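PDB 5HXD: murein peptide amidase A from Escherichia coli O157:H7, which probably hydrolyses the gamma-D-glutamyl-diaminopimelic acid amide bond of murein tripeptide, using one zinc ion per subunit, in the breakdown of cell-wall muropeptides. Local coordinates for residues A46-S54 against G87-N98; Y20-W31 against P136-R147. All coordinates share one frame; numbering follows the deposited sequence.

Interaction 1: A46-S54 against G87-N98; sequences AGTHGDENS and GLRANANGVDLN. With ZN (zinc ion), chain C.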
# COMPACT_ATOMS: atom_id res chain seq x y z
N ALA A 46 9.77 5.71 -3.73
CA ALA A 46 8.32 5.64 -3.66
C ALA A 46 7.81 5.41 -2.24
O ALA A 46 8.57 5.10 -1.33
CB ALA A 46 7.81 4.57 -4.58
N GLY A 47 6.50 5.55 -2.08
CA GLY A 47 5.86 5.29 -0.80
C GLY A 47 6.28 6.16 0.36
O GLY A 47 6.18 5.74 1.52
N THR A 48 6.75 7.37 0.07
CA THR A 48 7.01 8.34 1.13
C THR A 48 5.77 8.48 2.01
O THR A 48 5.87 8.46 3.24
CB THR A 48 7.38 9.74 0.58
OG1 THR A 48 8.58 9.66 -0.17
CG2 THR A 48 7.57 10.72 1.73
N HIS A 49 4.61 8.62 1.36
CA HIS A 49 3.30 8.64 2.01
C HIS A 49 2.62 7.28 1.83
O HIS A 49 2.43 6.84 0.69
CB HIS A 49 2.42 9.73 1.43
CG HIS A 49 2.91 11.12 1.70
ND1 HIS A 49 2.72 12.16 0.82
CD2 HIS A 49 3.55 11.65 2.77
CE1 HIS A 49 3.24 13.27 1.33
NE2 HIS A 49 3.75 12.98 2.51
N GLY A 50 2.23 6.63 2.93
CA GLY A 50 1.73 5.27 2.89
C GLY A 50 0.43 4.97 2.15
O GLY A 50 0.18 3.82 1.81
N ASP A 51 -0.40 5.97 1.89
CA ASP A 51 -1.59 5.76 1.05
C ASP A 51 -1.34 5.99 -0.47
O ASP A 51 -2.24 5.73 -1.28
CB ASP A 51 -2.75 6.64 1.53
CG ASP A 51 -2.40 8.10 1.56
OD1 ASP A 51 -1.20 8.40 1.58
OD2 ASP A 51 -3.30 8.96 1.59
N GLU A 52 -0.14 6.44 -0.84
CA GLU A 52 0.20 6.67 -2.26
C GLU A 52 0.80 5.41 -2.89
O GLU A 52 1.95 5.36 -3.33
CB GLU A 52 1.12 7.89 -2.39
CG GLU A 52 0.52 9.12 -1.73
CD GLU A 52 1.33 10.39 -1.90
OE1 GLU A 52 2.56 10.33 -2.12
OE2 GLU A 52 0.74 11.48 -1.78
N ASN A 53 -0.10 4.45 -3.00
CA ASN A 53 0.10 3.06 -3.37
C ASN A 53 0.36 2.71 -4.84
O ASN A 53 1.08 1.76 -5.16
CB ASN A 53 -1.17 2.37 -2.87
CG ASN A 53 -1.11 2.07 -1.41
OD1 ASN A 53 -1.99 1.43 -0.89
ND2 ASN A 53 0.06 2.32 -0.80
N SER A 54 -0.35 3.41 -5.73
CA SER A 54 -0.29 3.11 -7.16
C SER A 54 1.10 3.27 -7.79
O SER A 54 1.36 2.73 -8.86
CB SER A 54 -1.29 3.98 -7.95
OG SER A 54 -0.97 5.36 -7.87
N GLY A 87 -2.41 2.03 5.57
CA GLY A 87 -3.19 2.82 4.61
C GLY A 87 -3.26 4.31 4.95
O GLY A 87 -4.16 5.04 4.55
N LEU A 88 -2.25 4.73 5.70
CA LEU A 88 -2.15 6.06 6.25
C LEU A 88 -1.13 6.87 5.42
O LEU A 88 -0.26 6.29 4.80
CB LEU A 88 -1.73 5.94 7.71
CG LEU A 88 -1.83 7.07 8.71
CD1 LEU A 88 -3.28 7.36 9.02
CD2 LEU A 88 -1.11 6.63 9.96
N ARG A 89 -1.25 8.19 5.41
CA ARG A 89 -0.28 9.07 4.75
C ARG A 89 0.99 9.29 5.58
O ARG A 89 2.09 9.36 5.04
CB ARG A 89 -0.94 10.40 4.46
CG ARG A 89 0.00 11.51 4.12
CD ARG A 89 -0.73 12.84 4.09
NE ARG A 89 0.14 13.97 3.79
CZ ARG A 89 0.34 14.45 2.56
NH1 ARG A 89 -0.27 13.89 1.53
NH2 ARG A 89 1.13 15.48 2.38
N ALA A 90 0.83 9.42 6.89
CA ALA A 90 1.91 9.61 7.86
C ALA A 90 2.55 8.30 8.30
O ALA A 90 2.04 7.23 7.95
CB ALA A 90 1.36 10.32 9.06
N ASN A 91 3.65 8.38 9.05
CA ASN A 91 4.23 7.18 9.69
C ASN A 91 3.50 6.86 11.01
O ASN A 91 2.46 7.45 11.32
CB ASN A 91 5.75 7.30 9.90
CG ASN A 91 6.15 8.24 11.06
OD1 ASN A 91 5.31 8.86 11.71
ND2 ASN A 91 7.45 8.33 11.30
N ALA A 92 4.04 5.92 11.78
CA ALA A 92 3.32 5.39 12.92
C ALA A 92 3.19 6.41 14.06
O ALA A 92 2.51 6.16 15.05
CB ALA A 92 3.99 4.11 13.40
N ASN A 93 3.85 7.56 13.90
CA ASN A 93 3.81 8.66 14.87
C ASN A 93 2.87 9.81 14.51
O ASN A 93 2.88 10.86 15.16
CB ASN A 93 5.21 9.27 15.05
CG ASN A 93 6.06 8.53 16.05
OD1 ASN A 93 5.55 7.85 16.94
ND2 ASN A 93 7.38 8.65 15.91
N GLY A 94 2.08 9.64 13.46
CA GLY A 94 1.27 10.75 12.98
C GLY A 94 2.10 11.89 12.38
O GLY A 94 1.61 13.00 12.19
N VAL A 95 3.36 11.60 12.08
CA VAL A 95 4.25 12.56 11.43
C VAL A 95 4.15 12.47 9.90
O VAL A 95 4.15 11.37 9.34
CB VAL A 95 5.72 12.33 11.85
CG1 VAL A 95 6.65 13.27 11.10
CG2 VAL A 95 5.87 12.52 13.37
N ASP A 96 4.03 13.62 9.24
CA ASP A 96 4.13 13.69 7.79
C ASP A 96 5.63 13.66 7.43
O ASP A 96 6.33 14.65 7.62
CB ASP A 96 3.44 14.96 7.25
CG ASP A 96 3.28 14.97 5.71
OD1 ASP A 96 4.06 14.30 4.98
OD2 ASP A 96 2.35 15.67 5.24
N LEU A 97 6.12 12.52 6.94
CA LEU A 97 7.55 12.35 6.68
C LEU A 97 8.07 13.39 5.68
O LEU A 97 9.26 13.71 5.68
CB LEU A 97 7.86 10.93 6.17
CG LEU A 97 7.78 9.77 7.17
CD1 LEU A 97 7.96 8.43 6.48
CD2 LEU A 97 8.78 9.93 8.29
N ASN A 98 7.18 13.91 4.85
CA ASN A 98 7.56 14.92 3.88
C ASN A 98 7.40 16.32 4.46
O ASN A 98 7.27 17.29 3.72
CB ASN A 98 6.73 14.78 2.60
CG ASN A 98 7.45 15.32 1.37
OD1 ASN A 98 8.64 15.05 1.14
ND2 ASN A 98 6.73 16.07 0.56
ZN ZN C . 2.03 13.56 -1.87

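Interaction 2: Y20-W31 against P136-R147; sequences YGRSLLGAPLIW and PETQALCQLIHR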
# COMPACT_ATOMS: atom_id res chain seq x y z
N TYR A 20 18.44 -0.67 4.46
CA TYR A 20 19.08 0.53 5.03
C TYR A 20 18.45 1.01 6.35
O TYR A 20 18.64 2.17 6.74
CB TYR A 20 19.06 1.69 4.03
CG TYR A 20 17.68 2.24 3.73
CD1 TYR A 20 17.18 3.34 4.40
CD2 TYR A 20 16.87 1.65 2.76
CE1 TYR A 20 15.93 3.84 4.12
CE2 TYR A 20 15.62 2.14 2.47
CZ TYR A 20 15.16 3.23 3.16
OH TYR A 20 13.90 3.72 2.85
N GLY A 21 17.70 0.14 7.02
CA GLY A 21 17.28 0.45 8.38
C GLY A 21 16.04 -0.25 8.89
O GLY A 21 15.69 -1.33 8.43
N ARG A 22 15.40 0.38 9.87
CA ARG A 22 14.13 -0.08 10.44
C ARG A 22 13.12 1.07 10.62
O ARG A 22 13.44 2.16 11.13
CB ARG A 22 14.37 -0.77 11.78
CG ARG A 22 15.07 -2.11 11.70
CD ARG A 22 14.21 -3.13 11.01
NE ARG A 22 14.91 -4.37 10.66
CZ ARG A 22 14.29 -5.55 10.53
NH1 ARG A 22 12.99 -5.61 10.72
NH2 ARG A 22 14.96 -6.65 10.20
N SER A 23 11.88 0.81 10.21
CA SER A 23 10.74 1.67 10.52
C SER A 23 10.51 1.72 12.02
O SER A 23 10.97 0.85 12.75
CB SER A 23 9.45 1.18 9.82
OG SER A 23 9.05 -0.11 10.28
N LEU A 24 9.80 2.74 12.45
CA LEU A 24 9.36 2.88 13.84
C LEU A 24 8.72 1.62 14.47
O LEU A 24 8.97 1.30 15.63
CB LEU A 24 8.37 4.02 13.93
CG LEU A 24 8.09 4.39 15.37
CD1 LEU A 24 9.38 4.82 16.09
CD2 LEU A 24 7.06 5.49 15.40
N LEU A 25 7.90 0.91 13.70
CA LEU A 25 7.23 -0.27 14.24
C LEU A 25 8.04 -1.56 14.04
O LEU A 25 7.64 -2.64 14.47
CB LEU A 25 5.83 -0.42 13.61
CG LEU A 25 4.72 0.58 14.01
CD1 LEU A 25 3.33 0.12 13.54
CD2 LEU A 25 4.71 0.84 15.52
N GLY A 26 9.20 -1.45 13.40
CA GLY A 26 10.11 -2.58 13.32
C GLY A 26 10.25 -3.26 11.97
O GLY A 26 10.94 -4.26 11.87
N ALA A 27 9.60 -2.73 10.94
CA ALA A 27 9.73 -3.32 9.61
C ALA A 27 11.10 -2.97 9.02
O ALA A 27 11.73 -2.01 9.45
CB ALA A 27 8.61 -2.85 8.71
N PRO A 28 11.57 -3.76 8.05
CA PRO A 28 12.85 -3.31 7.49
C PRO A 28 12.66 -2.19 6.48
O PRO A 28 11.64 -2.12 5.81
CB PRO A 28 13.43 -4.56 6.82
CG PRO A 28 12.28 -5.46 6.60
CD PRO A 28 11.20 -5.11 7.59
N LEU A 29 13.64 -1.30 6.42
CA LEU A 29 13.71 -0.37 5.30
C LEU A 29 14.55 -1.05 4.20
O LEU A 29 15.68 -1.43 4.42
CB LEU A 29 14.29 0.96 5.76
CG LEU A 29 13.37 1.63 6.81
CD1 LEU A 29 14.07 2.76 7.54
CD2 LEU A 29 12.08 2.15 6.17
N ILE A 30 13.93 -1.25 3.05
CA ILE A 30 14.46 -2.10 1.99
C ILE A 30 14.88 -1.26 0.79
O ILE A 30 14.16 -0.33 0.41
CB ILE A 30 13.41 -3.17 1.55
CG1 ILE A 30 12.97 -4.00 2.75
CG2 ILE A 30 13.95 -4.06 0.46
CD1 ILE A 30 11.65 -4.78 2.54
N TRP A 31 16.04 -1.56 0.20
CA TRP A 31 16.41 -0.91 -1.05
C TRP A 31 17.11 -1.86 -2.00
O TRP A 31 17.60 -2.92 -1.61
CB TRP A 31 17.29 0.32 -0.83
CG TRP A 31 18.66 0.03 -0.33
CD1 TRP A 31 19.00 -0.60 0.84
CD2 TRP A 31 19.90 0.37 -0.97
NE1 TRP A 31 20.37 -0.66 0.96
CE2 TRP A 31 20.94 -0.08 -0.13
CE3 TRP A 31 20.23 1.02 -2.17
CZ2 TRP A 31 22.29 0.09 -0.46
CZ3 TRP A 31 21.57 1.20 -2.48
CH2 TRP A 31 22.58 0.73 -1.63
N PRO A 136 12.61 7.79 12.28
CA PRO A 136 13.59 6.79 11.86
C PRO A 136 13.57 6.57 10.35
O PRO A 136 14.65 6.48 9.77
CB PRO A 136 13.15 5.51 12.61
CG PRO A 136 11.78 5.76 13.06
CD PRO A 136 11.59 7.23 13.19
N GLU A 137 12.39 6.50 9.74
CA GLU A 137 12.28 6.46 8.29
C GLU A 137 13.02 7.62 7.63
O GLU A 137 13.61 7.45 6.57
CB GLU A 137 10.82 6.49 7.86
CG GLU A 137 10.01 5.27 8.22
CD GLU A 137 9.38 5.37 9.59
OE1 GLU A 137 9.56 6.41 10.27
OE2 GLU A 137 8.72 4.40 10.00
N THR A 138 12.99 8.80 8.24
CA THR A 138 13.63 9.97 7.65
C THR A 138 15.15 9.93 7.74
O THR A 138 15.87 10.19 6.77
CB THR A 138 13.16 11.25 8.33
OG1 THR A 138 11.73 11.34 8.24
CG2 THR A 138 13.84 12.48 7.69
N GLN A 139 15.64 9.62 8.94
CA GLN A 139 17.06 9.50 9.17
C GLN A 139 17.67 8.45 8.28
O GLN A 139 18.71 8.69 7.67
CB GLN A 139 17.32 9.20 10.65
CG GLN A 139 17.15 10.45 11.50
CD GLN A 139 16.83 10.16 12.96
OE1 GLN A 139 17.09 9.06 13.46
NE2 GLN A 139 16.27 11.15 13.65
N ALA A 140 17.02 7.29 8.19
CA ALA A 140 17.56 6.19 7.43
C ALA A 140 17.74 6.55 5.97
O ALA A 140 18.78 6.26 5.38
CB ALA A 140 16.68 4.99 7.56
N LEU A 141 16.73 7.19 5.38
CA LEU A 141 16.86 7.61 3.99
C LEU A 141 17.94 8.67 3.83
O LEU A 141 18.66 8.64 2.85
CB LEU A 141 15.53 8.14 3.45
CG LEU A 141 15.56 8.41 1.94
CD1 LEU A 141 15.58 7.10 1.17
CD2 LEU A 141 14.40 9.28 1.47
N CYS A 142 18.05 9.60 4.77
CA CYS A 142 19.05 10.66 4.72
C CYS A 142 20.47 10.13 4.72
O CYS A 142 21.36 10.69 4.05
CB CYS A 142 18.87 11.63 5.88
SG CYS A 142 17.57 12.82 5.63
N GLN A 143 20.70 9.06 5.48
CA GLN A 143 22.02 8.46 5.56
C GLN A 143 22.35 7.60 4.34
O GLN A 143 23.49 7.59 3.86
CB GLN A 143 22.16 7.64 6.84
CG GLN A 143 22.45 8.50 8.07
CD GLN A 143 23.47 9.62 7.80
OE1 GLN A 143 24.54 9.38 7.19
NE2 GLN A 143 23.15 10.85 8.23
N LEU A 144 21.34 6.89 3.84
CA LEU A 144 21.43 6.17 2.57
C LEU A 144 21.94 7.10 1.47
O LEU A 144 22.91 6.79 0.79
CB LEU A 144 20.06 5.59 2.19
CG LEU A 144 19.91 4.79 0.89
CD1 LEU A 144 20.45 3.38 1.05
CD2 LEU A 144 18.47 4.76 0.44
N ILE A 145 21.29 8.26 1.32
CA ILE A 145 21.63 9.18 0.24
C ILE A 145 23.02 9.83 0.44
O ILE A 145 23.64 10.28 -0.52
CB ILE A 145 20.51 10.26 0.07
CG1 ILE A 145 19.17 9.56 -0.17
CG2 ILE A 145 20.79 11.20 -1.10
CD1 ILE A 145 17.99 10.49 -0.38
N HIS A 146 23.53 9.84 1.68
CA HIS A 146 24.91 10.28 1.94
C HIS A 146 25.90 9.19 1.56
O HIS A 146 26.89 9.45 0.89
CB HIS A 146 25.11 10.67 3.40
CG HIS A 146 24.79 12.11 3.70
ND1 HIS A 146 23.65 12.50 4.36
CD2 HIS A 146 25.48 13.24 3.42
CE1 HIS A 146 23.64 13.82 4.48
NE2 HIS A 146 24.74 14.29 3.92
N ARG A 147 25.62 7.96 2.00
CA ARG A 147 26.46 6.81 1.66
C ARG A 147 26.64 6.65 0.13
O ARG A 147 27.78 6.59 -0.36
CB ARG A 147 25.85 5.53 2.26
CG ARG A 147 26.70 4.25 2.12
CD ARG A 147 25.84 2.96 2.27
NE ARG A 147 24.99 3.00 3.46
CZ ARG A 147 23.87 2.29 3.60
NH1 ARG A 147 23.48 1.48 2.61
NH2 ARG A 147 23.12 2.38 4.71
O HOH W 1 19.99 4.07 6.13
O HOH W 2 22.59 -1.06 2.76

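Interaction 1: A46-S54 against G87-N98
The Arg89 guanidinium lies over one face of the His49 imidazole, the planes 30° apart. Arg89 CZ is offset toward the ring's rim, while Arg89 CG makes a CH-pi contact with that ring. An extended chain, CG anti to the backbone N (chi1 165°), carries Arg89 along the imidazole.

Asp96 ties both groups together. His49 NE2 donates to Asp96 OD1 at 2.8 Å, on the syn side but tilted out of the carboxylate plane, a bent bond. The backbone N of Asn98 reaches the same oxygen from the opposite face, closing an Asx turn. Asp96 OD2 takes Arg89 NE and NH2, each at 3.1 Å, in a side-on salt bridge; these three further bonds hold the carboxylate in place to receive His49 NE2.

Glu52 OE2 binds zinc at 2.4 Å. His49, a predicted ligand, has ND1 3.1 Å from the zinc, longer than a normal coordination bond. His49 and Glu52 form the HXXE zinc motif of M14 peptidases, with Asp96 probably a second-shell residue orienting His49.

His157, the other predicted ligand, comes from strand 153-157 and meets the His49 ring at about a right angle. Helix 53-65 follows directly after Glu52, while strands 110-114 and 122-127 pack on Arg89 and Asp96.

Interaction 2: Y20-W31 against P136-R147
A two-stranded antiparallel hairpin, strands 18-22 and 28-31, lies against helix 136-148, with Tyr20, Leu29 and Trp31 turned to the helix. Strand 20-22 runs nearly antiparallel to the helix, at an axis distance of 7.8 Å; strand 28-31 lies further off.

Leu144 wedges between two aromatics. Its CD2 stands over the centre of the Tyr20 ring, 4.2 Å from the centroid and 9° off the normal, and its CD1 covers the five-membered ring of Trp31 at 3.8 Å from that centroid. The other Tyr20 face is taken by Leu29 CB of the partner strand. One turn toward the N terminus of the helix, Ala140 CB meets both Tyr20 CD1, at 3.6 Å, and Leu29 CD1. At the outer end the Arg147 chain bends at chi3 and sets NH1 3.6 Å from Trp31 CZ2, the ring and guanidinium planes 62° apart. A water accepts from Trp31 NE1 and, weakly, from Arg147 NH1.

At the other end the type I turn Ser23-Gly26 meets the start of the helix. Pro136 CG packs on Leu24 CB at 3.9 Å. The Glu137 chain bends at chi2 (88°), which brings OE2 to the backbone N of Leu24 at 3.2 Å, a nearly straight bond arriving from above the carboxylate plane; OE1 goes to Asn91.

Apolar packing thus dominates the middle, and side-chain polar contacts lie toward the ends. Direct contact is mostly apolar; Glu137 ties the turn to the helix start, and Asp82 also bonds the turn.

From the N terminus the chain first forms hairpin 20-31, half of interaction 2, and then strand 43-45, which delivers 46-54 at its end. Helix 53-65, strand 74-76 and helix 81-85 follow before 87-98 returns to close the inner loop of interaction 1, 32 residues long. After strands 110-114 and 122-127, helix 136-148 meets the hairpin and closes the outer loop of 104 residues, so interaction 1 is nested inside interaction 2. The two touch directly: Asn91 ND2 probably hydrogen-bonds Glu137 OE1, Asn93 packs on Leu24 and Leu97 on Thr138. Together they tie the zinc-site loops to helix 136-148 and the hairpin packed on it, and both reach the second subunit.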